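Local coordinates for SusD superfamily protein (Bacteroides thetaiotaomicron, PDB 3MCX) that is of unknown function but, as an outer-membrane member of the SusD family, probably takes part in binding glycans at the cell surface, at residues Asn302-His310 with Ile384-Gln394; Ile374-Ile385 with Gln395-Ile406. All coordinates share one frame; numbering follows the deposited sequence. Where two conformers were deposited one is given.

Helix 295-301 leads into the loop 302-310, and the chain then runs through strands 313-314, 334-335 and 351-355 and helices 356-370 and 374-385 before 384-394 returns to that loop. Contact 1 thus closes a long excursion, with 73 residues between its segments. Contact 2 is far more local: only nine residues separate helix 374-385 from 395-406, which folds back along it and enters helix 403-414. Along the chain the two contacts cross, sharing I384 and I385, and their centres lie about 14 Å apart. Together they fix the connection between helices 374-385 and 403-414, contact 1 to the 302-310 loop and contact 2 to the first of these helices.

Contact 1. Residues Asn302-His310 with Ile384-Gln394; sequences NEDPKDVRH and IISRRTTDTSQ. With ZN (zinc ion), chain F.
With CG of D304 (chi1 179°) and OG1 of T389 (chi1 -177°) both trans to their own backbone nitrogens, carboxylate and hydroxyl meet. T389 OG1 donates to the syn lone pair of D304 OD2 over 2.6 Å, and in turn accepts from the backbone N of D391 in an ST turn. D304 OD1 is approached from above the carboxylate plane by K306 N in an Asx turn, while the Q394 amide stacks on the carboxylate, their planes 18° apart. One water donates to both D304 OD1 and D391 OD2, which lie 4.4 Å apart, and so probably eases the repulsion between the two carboxylates. Farther along, V308 N binds R388 O at 2.8 Å. R388 CB sits 3.5 Å above the centre of the R309 guanidinium, and the two guanidinium planes are nearly perpendicular. R309 grips D307 side-on, NE to OD1 and NH2 to OD2. E413 forms salt bridges with both arginines, which probably offsets their like charge. At the outer end D391 OD1 (2.1 Å) and S393 OG (2.3 Å) bind a zinc ion whose other four ligands are waters, a largely hydrated six-coordinate site beside a loop-to-loop junction built on Asx and ST turns.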
loop_
_atom_site.group_PDB
_atom_site.type_symbol
_atom_site.label_atom_id
_atom_site.label_comp_id
_atom_site.label_asym_id
_atom_site.label_seq_id
_atom_site.Cartn_x
_atom_site.Cartn_y
_atom_site.Cartn_z
ATOM N N ASN A 302 8.140 -18.520 11.687
ATOM C CA ASN A 302 8.483 -19.633 12.544
ATOM C C ASN A 302 9.788 -19.439 13.337
ATOM O O ASN A 302 10.114 -20.267 14.193
ATOM C CB ASN A 302 8.513 -20.954 11.742
ATOM C CG ASN A 302 7.112 -21.460 11.409
ATOM O OD1 ASN A 302 6.171 -21.204 12.152
ATOM N ND2 ASN A 302 6.968 -22.191 10.289
ATOM N N GLU A 303 10.523 -18.350 13.063
ATOM C CA GLU A 303 11.700 -18.029 13.887
ATOM C C GLU A 303 11.276 -17.734 15.336
ATOM O O GLU A 303 12.093 -17.847 16.249
ATOM C CB GLU A 303 12.536 -16.868 13.311
ATOM C CG GLU A 303 13.156 -17.215 11.977
ATOM C CD GLU A 303 13.928 -16.089 11.324
ATOM O OE1 GLU A 303 14.164 -15.041 11.952
ATOM O OE2 GLU A 303 14.299 -16.247 10.138
ATOM N N ASP A 304 10.017 -17.348 15.530
ATOM C CA ASP A 304 9.483 -17.153 16.885
ATOM C C ASP A 304 8.134 -17.861 17.022
ATOM O O ASP A 304 7.122 -17.345 16.555
ATOM C CB ASP A 304 9.376 -15.647 17.234
ATOM C CG ASP A 304 8.806 -15.404 18.627
ATOM O OD1 ASP A 304 8.606 -16.389 19.374
ATOM O OD2 ASP A 304 8.540 -14.219 18.952
ATOM N N PRO A 305 8.118 -19.046 17.651
ATOM C CA PRO A 305 6.847 -19.766 17.815
ATOM C C PRO A 305 5.811 -19.083 18.710
ATOM O O PRO A 305 4.634 -19.468 18.643
ATOM C CB PRO A 305 7.257 -21.114 18.422
ATOM C CG PRO A 305 8.708 -21.159 18.416
ATOM C CD PRO A 305 9.280 -19.843 18.078
ATOM N N LYS A 306 6.222 -18.077 19.502
ATOM C CA LYS A 306 5.310 -17.364 20.414
ATOM C C LYS A 306 4.652 -16.141 19.755
ATOM O O LYS A 306 3.902 -15.400 20.401
ATOM C CB LYS A 306 6.084 -16.878 21.659
ATOM C CG LYS A 306 6.840 -17.973 22.420
ATOM C CD LYS A 306 5.932 -19.033 22.903
ATOM C CE LYS A 306 6.691 -19.967 23.848
ATOM N NZ LYS A 306 5.834 -21.079 24.326
ATOM N N ASP A 307 4.951 -15.914 18.485
ATOM C CA ASP A 307 4.469 -14.760 17.760
ATOM C C ASP A 307 2.933 -14.871 17.559
ATOM O O ASP A 307 2.431 -15.856 17.017
ATOM C CB ASP A 307 5.193 -14.684 16.422
ATOM C CG ASP A 307 5.046 -13.353 15.749
ATOM O OD1 ASP A 307 3.912 -12.799 15.645
ATOM O OD2 ASP A 307 6.075 -12.840 15.230
ATOM N N VAL A 308 2.192 -13.857 17.987
ATOM C CA VAL A 308 0.731 -13.869 17.812
ATOM C C VAL A 308 0.323 -13.922 16.335
ATOM O O VAL A 308 -0.766 -14.407 16.031
ATOM C CB VAL A 308 0.086 -12.632 18.485
ATOM C CG1 VAL A 308 0.398 -11.352 17.754
ATOM C CG2 VAL A 308 -1.465 -12.840 18.680
ATOM N N ARG A 309 1.173 -13.456 15.420
ATOM C CA ARG A 309 0.821 -13.382 13.993
ATOM C C ARG A 309 0.682 -14.766 13.329
ATOM O O ARG A 309 0.147 -14.855 12.218
ATOM C CB ARG A 309 1.813 -12.450 13.277
ATOM C CG ARG A 309 1.598 -11.019 13.726
ATOM C CD ARG A 309 2.749 -10.084 13.425
ATOM N NE ARG A 309 3.948 -10.418 14.190
ATOM C CZ ARG A 309 4.958 -9.586 14.404
ATOM N NH1 ARG A 309 4.916 -8.325 13.978
ATOM N NH2 ARG A 309 6.027 -10.013 15.035
ATOM N N HIS A 310 1.091 -15.821 14.025
ATOM C CA HIS A 310 0.757 -17.168 13.563
ATOM C C HIS A 310 -0.742 -17.359 13.437
ATOM O O HIS A 310 -1.179 -18.191 12.655
ATOM C CB HIS A 310 1.320 -18.254 14.472
ATOM C CG HIS A 310 2.800 -18.363 14.401
ATOM N ND1 HIS A 310 3.461 -18.934 13.336
ATOM C CD2 HIS A 310 3.757 -17.954 15.267
ATOM C CE1 HIS A 310 4.770 -18.843 13.540
ATOM N NE2 HIS A 310 4.977 -18.269 14.715
ATOM N N ILE A 384 6.311 -2.540 19.010
ATOM C CA ILE A 384 5.680 -3.534 18.153
ATOM C C ILE A 384 6.035 -4.919 18.662
ATOM O O ILE A 384 5.147 -5.698 18.992
ATOM C CB ILE A 384 6.068 -3.348 16.686
ATOM C CG1 ILE A 384 5.694 -1.938 16.192
ATOM C CG2 ILE A 384 5.407 -4.443 15.847
ATOM C CD1 ILE A 384 4.233 -1.524 16.340
ATOM N N ILE A 385 7.329 -5.220 18.765
ATOM C CA ILE A 385 7.778 -6.561 19.179
ATOM C C ILE A 385 7.086 -7.000 20.464
ATOM O O ILE A 385 6.556 -8.116 20.533
ATOM C CB ILE A 385 9.334 -6.656 19.304
ATOM C CG1 ILE A 385 10.012 -6.461 17.938
ATOM C CG2 ILE A 385 9.755 -8.048 19.833
ATOM C CD1 ILE A 385 11.568 -6.327 18.045
ATOM N N SER A 386 7.072 -6.133 21.475
ATOM C CA SER A 386 6.540 -6.489 22.801
ATOM C C SER A 386 5.044 -6.785 22.796
ATOM O O SER A 386 4.554 -7.439 23.726
ATOM C CB SER A 386 6.807 -5.390 23.825
ATOM O OG SER A 386 6.099 -4.213 23.512
ATOM N N ARG A 387 4.340 -6.288 21.776
ATOM C CA ARG A 387 2.902 -6.522 21.612
ATOM C C ARG A 387 2.575 -7.649 20.643
ATOM O O ARG A 387 1.401 -7.869 20.286
ATOM C CB ARG A 387 2.198 -5.204 21.194
ATOM C CG ARG A 387 2.179 -4.134 22.265
ATOM C CD ARG A 387 1.577 -2.855 21.732
ATOM N NE ARG A 387 1.374 -1.856 22.757
ATOM C CZ ARG A 387 2.326 -1.071 23.258
ATOM N NH1 ARG A 387 3.571 -1.108 22.784
ATOM N NH2 ARG A 387 2.025 -0.206 24.204
ATOM N N ARG A 388 3.603 -8.353 20.166
ATOM C CA ARG A 388 3.411 -9.417 19.183
ATOM C C ARG A 388 3.983 -10.766 19.618
ATOM O O ARG A 388 3.759 -11.787 18.961
ATOM C CB ARG A 388 3.998 -9.000 17.829
ATOM C CG ARG A 388 3.399 -7.731 17.263
ATOM C CD ARG A 388 1.956 -7.895 16.864
ATOM N NE ARG A 388 1.529 -6.660 16.284
ATOM C CZ ARG A 388 0.873 -5.701 16.927
ATOM N NH1 ARG A 388 0.504 -5.858 18.175
ATOM N NH2 ARG A 388 0.583 -4.595 16.248
ATOM N N THR A 389 4.763 -10.770 20.682
ATOM C CA THR A 389 5.326 -12.008 21.207
ATOM C C THR A 389 5.434 -11.959 22.715
ATOM O O THR A 389 5.517 -10.886 23.304
ATOM C CB THR A 389 6.712 -12.319 20.584
ATOM O OG1 THR A 389 7.188 -13.578 21.073
ATOM C CG2 THR A 389 7.739 -11.216 20.914
ATOM N N THR A 390 5.430 -13.123 23.348
ATOM C CA THR A 390 5.711 -13.206 24.779
ATOM C C THR A 390 7.180 -13.480 25.104
ATOM O O THR A 390 7.551 -13.526 26.264
ATOM C CB THR A 390 4.874 -14.300 25.442
ATOM O OG1 THR A 390 5.049 -15.518 24.706
ATOM C CG2 THR A 390 3.392 -13.906 25.436
ATOM N N ASP A 391 7.997 -13.671 24.069
ATOM C CA ASP A 391 9.418 -13.969 24.274
ATOM C C ASP A 391 10.136 -12.611 24.411
ATOM O O ASP A 391 10.350 -11.919 23.432
ATOM C CB ASP A 391 9.941 -14.729 23.046
ATOM C CG ASP A 391 11.419 -15.067 23.147
ATOM O OD1 ASP A 391 12.066 -14.757 24.177
ATOM O OD2 ASP A 391 11.937 -15.586 22.139
ATOM N N THR A 392 10.515 -12.267 25.639
ATOM C CA THR A 392 11.117 -10.947 25.922
ATOM C C THR A 392 12.481 -10.735 25.258
ATOM O O THR A 392 12.834 -9.591 24.912
ATOM C CB THR A 392 11.272 -10.714 27.426
ATOM O OG1 THR A 392 12.191 -11.660 27.974
ATOM C CG2 THR A 392 9.921 -10.833 28.135
ATOM N N SER A 393 13.211 -11.826 25.013
ATOM C CA SER A 393 14.505 -11.740 24.334
ATOM C C SER A 393 14.398 -11.314 22.885
ATOM O O SER A 393 15.417 -11.010 22.272
ATOM C CB SER A 393 15.276 -13.073 24.428
ATOM O OG SER A 393 14.674 -14.046 23.591
ATOM N N GLN A 394 13.187 -11.286 22.317
ATOM C CA GLN A 394 13.000 -10.767 20.950
ATOM C C GLN A 394 13.164 -9.272 20.881
ATOM O O GLN A 394 13.457 -8.739 19.810
ATOM C CB GLN A 394 11.634 -11.147 20.365
ATOM C CG GLN A 394 11.445 -12.648 20.231
ATOM C CD GLN A 394 12.330 -13.265 19.160
ATOM O OE1 GLN A 394 12.629 -12.617 18.158
ATOM N NE2 GLN A 394 12.783 -14.511 19.400
HETATM ZN ZN ZN F . 13.773 -15.711 24.918
HETATM O O HOH W 1 14.142 -16.065 17.287
HETATM O O HOH W 2 10.646 -17.473 20.715
HETATM O O HOH W 3 14.071 -16.908 23.030
HETATM O O HOH W 4 13.324 -14.492 26.662
HETATM O O HOH W 5 15.568 -16.226 25.760
HETATM O O HOH W 6 12.783 -17.260 25.964
#

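Contact 2. Residues Ile374-Ile385 with Gln395-Ile406; sequences IEEAQGYLNDII and QVSTETFTLDRI. With ZN (zinc ion), chain C; ZN (zinc ion), chain E.
The side-chain amide of N382 pairs with the backbone of V396 much as a strand neighbour would, although it projects from a helix. N382 OD1 accepts from V396 N at 2.8 Å and N382 ND2 donates to V396 O at 2.9 Å, both bonds in the carbonyl plane of their acceptor and on a lone pair. This two-point grip fixes the rotation of the amide and holds the extended chain at V396 against helix 374-385. One helical turn before N382, at Q378, the F401 ring lies flat against the helix backbone: Q378 CA stands 3.7 Å from the ring centroid, 13° off the normal, in a CH-pi contact. F401 CG is trans to its backbone N (chi1 -177°), which carries the ring across to the helix. L381 CD2 meets the F401 ring at its edge, 3.8 Å from F401 CD1, and also touches V396 CG2 and I406 CG1. At the far end I385 CD1 rests over one face of the R405 guanidinium, 3.8 Å from R405 NH2, while E409 holds R405 NH1 in a salt bridge. Thus 395-406 covers one side of helix 374-385, whose Y380 packs on helix 218-231, whose L381 and I384 reach helix 356-370, and whose last turn abuts E409 of helix 403-414.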
loop_
_atom_site.group_PDB
_atom_site.type_symbol
_atom_site.label_atom_id
_atom_site.label_comp_id
_atom_site.label_asym_id
_atom_site.label_seq_id
_atom_site.Cartn_x
_atom_site.Cartn_y
_atom_site.Cartn_z
ATOM N N ILE A 374 18.408 7.417 18.411
ATOM C CA ILE A 374 18.504 5.969 18.295
ATOM C C ILE A 374 17.737 5.237 19.396
ATOM O O ILE A 374 16.949 4.358 19.093
ATOM C CB ILE A 374 19.966 5.504 18.299
ATOM C CG1 ILE A 374 20.678 6.064 17.064
ATOM C CG2 ILE A 374 20.058 3.952 18.314
ATOM C CD1 ILE A 374 20.101 5.607 15.779
ATOM N N GLU A 375 17.922 5.625 20.651
ATOM C CA GLU A 375 17.226 4.966 21.753
ATOM C C GLU A 375 15.708 5.088 21.616
ATOM O O GLU A 375 14.977 4.123 21.802
ATOM C CB GLU A 375 17.671 5.531 23.102
ATOM C CG GLU A 375 17.192 4.676 24.213
ATOM C CD GLU A 375 17.600 5.121 25.569
ATOM O OE1 GLU A 375 18.199 6.213 25.738
ATOM O OE2 GLU A 375 17.308 4.332 26.486
ATOM N N GLU A 376 15.236 6.267 21.250
ATOM C CA GLU A 376 13.804 6.483 21.030
ATOM C C GLU A 376 13.290 5.592 19.898
ATOM O O GLU A 376 12.227 4.956 19.999
ATOM C CB GLU A 376 13.530 7.978 20.761
ATOM C CG GLU A 376 12.065 8.324 20.692
ATOM C CD GLU A 376 11.822 9.803 20.539
ATOM O OE1 GLU A 376 12.131 10.337 19.458
ATOM O OE2 GLU A 376 11.313 10.415 21.509
ATOM N N ALA A 377 14.030 5.566 18.795
ATOM C CA ALA A 377 13.701 4.726 17.642
ATOM C C ALA A 377 13.630 3.221 17.970
ATOM O O ALA A 377 12.691 2.501 17.536
ATOM C CB ALA A 377 14.719 4.985 16.515
ATOM N N GLN A 378 14.613 2.758 18.739
ATOM C CA GLN A 378 14.675 1.376 19.191
ATOM C C GLN A 378 13.435 1.054 20.044
ATOM O O GLN A 378 12.817 -0.011 19.908
ATOM C CB GLN A 378 16.024 1.214 19.905
ATOM C CG GLN A 378 16.115 0.360 21.061
ATOM C CD GLN A 378 17.452 0.570 21.764
ATOM O OE1 GLN A 378 18.366 1.197 21.219
ATOM N NE2 GLN A 378 17.564 0.056 22.954
ATOM N N GLY A 379 13.019 2.025 20.844
ATOM C CA GLY A 379 11.808 1.895 21.658
ATOM C C GLY A 379 10.590 1.657 20.803
ATOM O O GLY A 379 9.723 0.863 21.158
ATOM N N TYR A 380 10.510 2.342 19.661
ATOM C CA TYR A 380 9.341 2.174 18.799
ATOM C C TYR A 380 9.293 0.787 18.169
ATOM O O TYR A 380 8.212 0.195 18.006
ATOM C CB TYR A 380 9.277 3.256 17.713
ATOM C CG TYR A 380 9.110 4.663 18.249
ATOM C CD1 TYR A 380 8.269 4.935 19.337
ATOM C CD2 TYR A 380 9.783 5.737 17.662
ATOM C CE1 TYR A 380 8.115 6.235 19.814
ATOM C CE2 TYR A 380 9.619 7.027 18.127
ATOM C CZ TYR A 380 8.788 7.276 19.194
ATOM O OH TYR A 380 8.627 8.574 19.663
ATOM N N LEU A 381 10.450 0.261 17.790
ATOM C CA LEU A 381 10.509 -1.125 17.321
ATOM C C LEU A 381 10.030 -2.065 18.422
ATOM O O LEU A 381 9.243 -2.970 18.173
ATOM C CB LEU A 381 11.921 -1.527 16.881
ATOM C CG LEU A 381 11.984 -2.961 16.326
ATOM C CD1 LEU A 381 11.065 -3.182 15.112
ATOM C CD2 LEU A 381 13.461 -3.379 16.059
ATOM N N ASN A 382 10.493 -1.840 19.636
ATOM C CA ASN A 382 10.117 -2.684 20.773
ATOM C C ASN A 382 8.632 -2.547 21.145
ATOM O O ASN A 382 8.035 -3.501 21.632
ATOM C CB ASN A 382 11.034 -2.452 21.967
ATOM C CG ASN A 382 12.385 -3.124 21.782
ATOM O OD1 ASN A 382 12.501 -4.105 21.020
ATOM N ND2 ASN A 382 13.420 -2.588 22.437
ATOM N N ASP A 383 8.029 -1.391 20.852
ATOM C CA ASP A 383 6.570 -1.225 21.025
ATOM C C ASP A 383 5.789 -2.205 20.164
ATOM O O ASP A 383 4.732 -2.650 20.554
ATOM C CB ASP A 383 6.137 0.203 20.689
ATOM C CG ASP A 383 6.350 1.161 21.841
ATOM O OD1 ASP A 383 6.040 0.783 22.985
ATOM O OD2 ASP A 383 6.840 2.304 21.604
ATOM N N ILE A 384 6.311 -2.540 19.010
ATOM C CA ILE A 384 5.680 -3.534 18.153
ATOM C C ILE A 384 6.035 -4.919 18.662
ATOM O O ILE A 384 5.147 -5.698 18.992
ATOM C CB ILE A 384 6.068 -3.348 16.686
ATOM C CG1 ILE A 384 5.694 -1.938 16.192
ATOM C CG2 ILE A 384 5.407 -4.443 15.847
ATOM C CD1 ILE A 384 4.233 -1.524 16.340
ATOM N N ILE A 385 7.329 -5.220 18.765
ATOM C CA ILE A 385 7.778 -6.561 19.179
ATOM C C ILE A 385 7.086 -7.000 20.464
ATOM O O ILE A 385 6.556 -8.116 20.533
ATOM C CB ILE A 385 9.334 -6.656 19.304
ATOM C CG1 ILE A 385 10.012 -6.461 17.938
ATOM C CG2 ILE A 385 9.755 -8.048 19.833
ATOM C CD1 ILE A 385 11.568 -6.327 18.045
ATOM N N GLN A 395 12.942 -8.574 21.992
ATOM C CA GLN A 395 13.140 -7.132 22.023
ATOM C C GLN A 395 14.610 -6.796 21.839
ATOM O O GLN A 395 15.487 -7.542 22.252
ATOM C CB GLN A 395 12.594 -6.530 23.313
ATOM C CG GLN A 395 11.071 -6.625 23.351
ATOM C CD GLN A 395 10.478 -6.087 24.607
ATOM O OE1 GLN A 395 10.685 -4.910 24.953
ATOM N NE2 GLN A 395 9.717 -6.928 25.320
ATOM N N VAL A 396 14.855 -5.658 21.190
ATOM C CA VAL A 396 16.216 -5.249 20.859
ATOM C C VAL A 396 16.831 -4.305 21.887
ATOM O O VAL A 396 16.136 -3.530 22.559
ATOM C CB VAL A 396 16.272 -4.570 19.470
ATOM C CG1 VAL A 396 15.788 -5.531 18.391
ATOM C CG2 VAL A 396 15.422 -3.289 19.466
ATOM N N SER A 397 18.145 -4.431 22.017
ATOM C CA SER A 397 19.006 -3.456 22.672
ATOM C C SER A 397 19.683 -2.645 21.573
ATOM O O SER A 397 19.531 -2.954 20.405
ATOM C CB SER A 397 20.104 -4.167 23.461
ATOM O OG SER A 397 20.873 -4.952 22.547
ATOM N N THR A 398 20.489 -1.648 21.947
ATOM C CA THR A 398 21.217 -0.870 20.933
ATOM C C THR A 398 22.080 -1.775 20.053
ATOM O O THR A 398 22.119 -1.582 18.833
ATOM C CB THR A 398 22.060 0.269 21.562
ATOM O OG1 THR A 398 21.172 1.136 22.286
ATOM C CG2 THR A 398 22.751 1.107 20.453
ATOM N N GLU A 399 22.695 -2.798 20.647
ATOM C CA GLU A 399 23.535 -3.734 19.886
ATOM C C GLU A 399 22.761 -4.597 18.880
ATOM O O GLU A 399 23.296 -4.939 17.817
ATOM C CB GLU A 399 24.376 -4.623 20.818
ATOM C CG GLU A 399 23.602 -5.423 21.858
ATOM N N THR A 400 21.510 -4.969 19.195
ATOM C CA THR A 400 20.721 -5.833 18.320
ATOM C C THR A 400 19.697 -5.051 17.485
ATOM O O THR A 400 18.966 -5.610 16.702
ATOM C CB THR A 400 20.030 -6.978 19.110
ATOM O OG1 THR A 400 19.182 -6.406 20.122
ATOM C CG2 THR A 400 21.093 -7.879 19.767
ATOM N N PHE A 401 19.690 -3.740 17.639
ATOM C CA PHE A 401 18.837 -2.866 16.852
ATOM C C PHE A 401 19.494 -2.612 15.500
ATOM O O PHE A 401 20.232 -1.626 15.335
ATOM C CB PHE A 401 18.607 -1.550 17.608
ATOM C CG PHE A 401 17.660 -0.571 16.930
ATOM C CD1 PHE A 401 16.452 -0.984 16.376
ATOM C CD2 PHE A 401 17.949 0.806 16.938
ATOM C CE1 PHE A 401 15.568 -0.082 15.785
ATOM C CE2 PHE A 401 17.065 1.716 16.317
ATOM C CZ PHE A 401 15.881 1.274 15.777
ATOM N N THR A 402 19.236 -3.508 14.563
ATOM C CA THR A 402 19.829 -3.461 13.226
ATOM C C THR A 402 18.737 -3.215 12.179
ATOM O O THR A 402 17.541 -3.455 12.395
ATOM C CB THR A 402 20.505 -4.773 12.878
ATOM O OG1 THR A 402 19.495 -5.767 12.762
ATOM C CG2 THR A 402 21.563 -5.197 13.972
ATOM N N LEU A 403 19.129 -2.764 10.993
ATOM C CA LEU A 403 18.189 -2.625 9.896
ATOM C C LEU A 403 17.501 -3.953 9.580
ATOM O O LEU A 403 16.306 -3.989 9.403
ATOM C CB LEU A 403 18.916 -2.070 8.667
ATOM C CG LEU A 403 18.033 -1.843 7.451
ATOM C CD1 LEU A 403 16.872 -0.845 7.715
ATOM C CD2 LEU A 403 18.902 -1.391 6.223
ATOM N N ASP A 404 18.253 -5.044 9.509
ATOM C CA ASP A 404 17.652 -6.332 9.176
ATOM C C ASP A 404 16.589 -6.685 10.201
ATOM O O ASP A 404 15.537 -7.209 9.849
ATOM C CB ASP A 404 18.707 -7.437 9.136
ATOM C CG ASP A 404 18.125 -8.769 8.672
ATOM O OD1 ASP A 404 17.561 -8.816 7.561
ATOM O OD2 ASP A 404 18.221 -9.740 9.445
ATOM N N ARG A 405 16.855 -6.407 11.476
ATOM C CA ARG A 405 15.830 -6.704 12.482
ATOM C C ARG A 405 14.543 -5.907 12.304
ATOM O O ARG A 405 13.437 -6.445 12.467
ATOM C CB ARG A 405 16.381 -6.549 13.877
ATOM C CG ARG A 405 15.435 -7.089 14.957
ATOM C CD ARG A 405 15.263 -8.598 14.820
ATOM N NE ARG A 405 14.323 -9.170 15.779
ATOM C CZ ARG A 405 12.997 -9.171 15.645
ATOM N NH1 ARG A 405 12.390 -8.526 14.637
ATOM N NH2 ARG A 405 12.271 -9.743 16.613
ATOM N N ILE A 406 14.652 -4.643 11.908
ATOM C CA ILE A 406 13.494 -3.835 11.605
ATOM C C ILE A 406 12.742 -4.377 10.383
ATOM O O ILE A 406 11.507 -4.503 10.378
ATOM C CB ILE A 406 13.879 -2.364 11.332
ATOM C CG1 ILE A 406 14.510 -1.725 12.573
ATOM C CG2 ILE A 406 12.644 -1.579 10.902
ATOM C CD1 ILE A 406 15.136 -0.343 12.250
HETATM ZN ZN ZN C . 17.577 4.832 28.324
HETATM ZN ZN ZN E . 5.804 2.025 24.578
HETATM O O HOH W 7 20.359 -0.774 24.654
HETATM O O HOH W 8 15.944 -2.277 24.902
#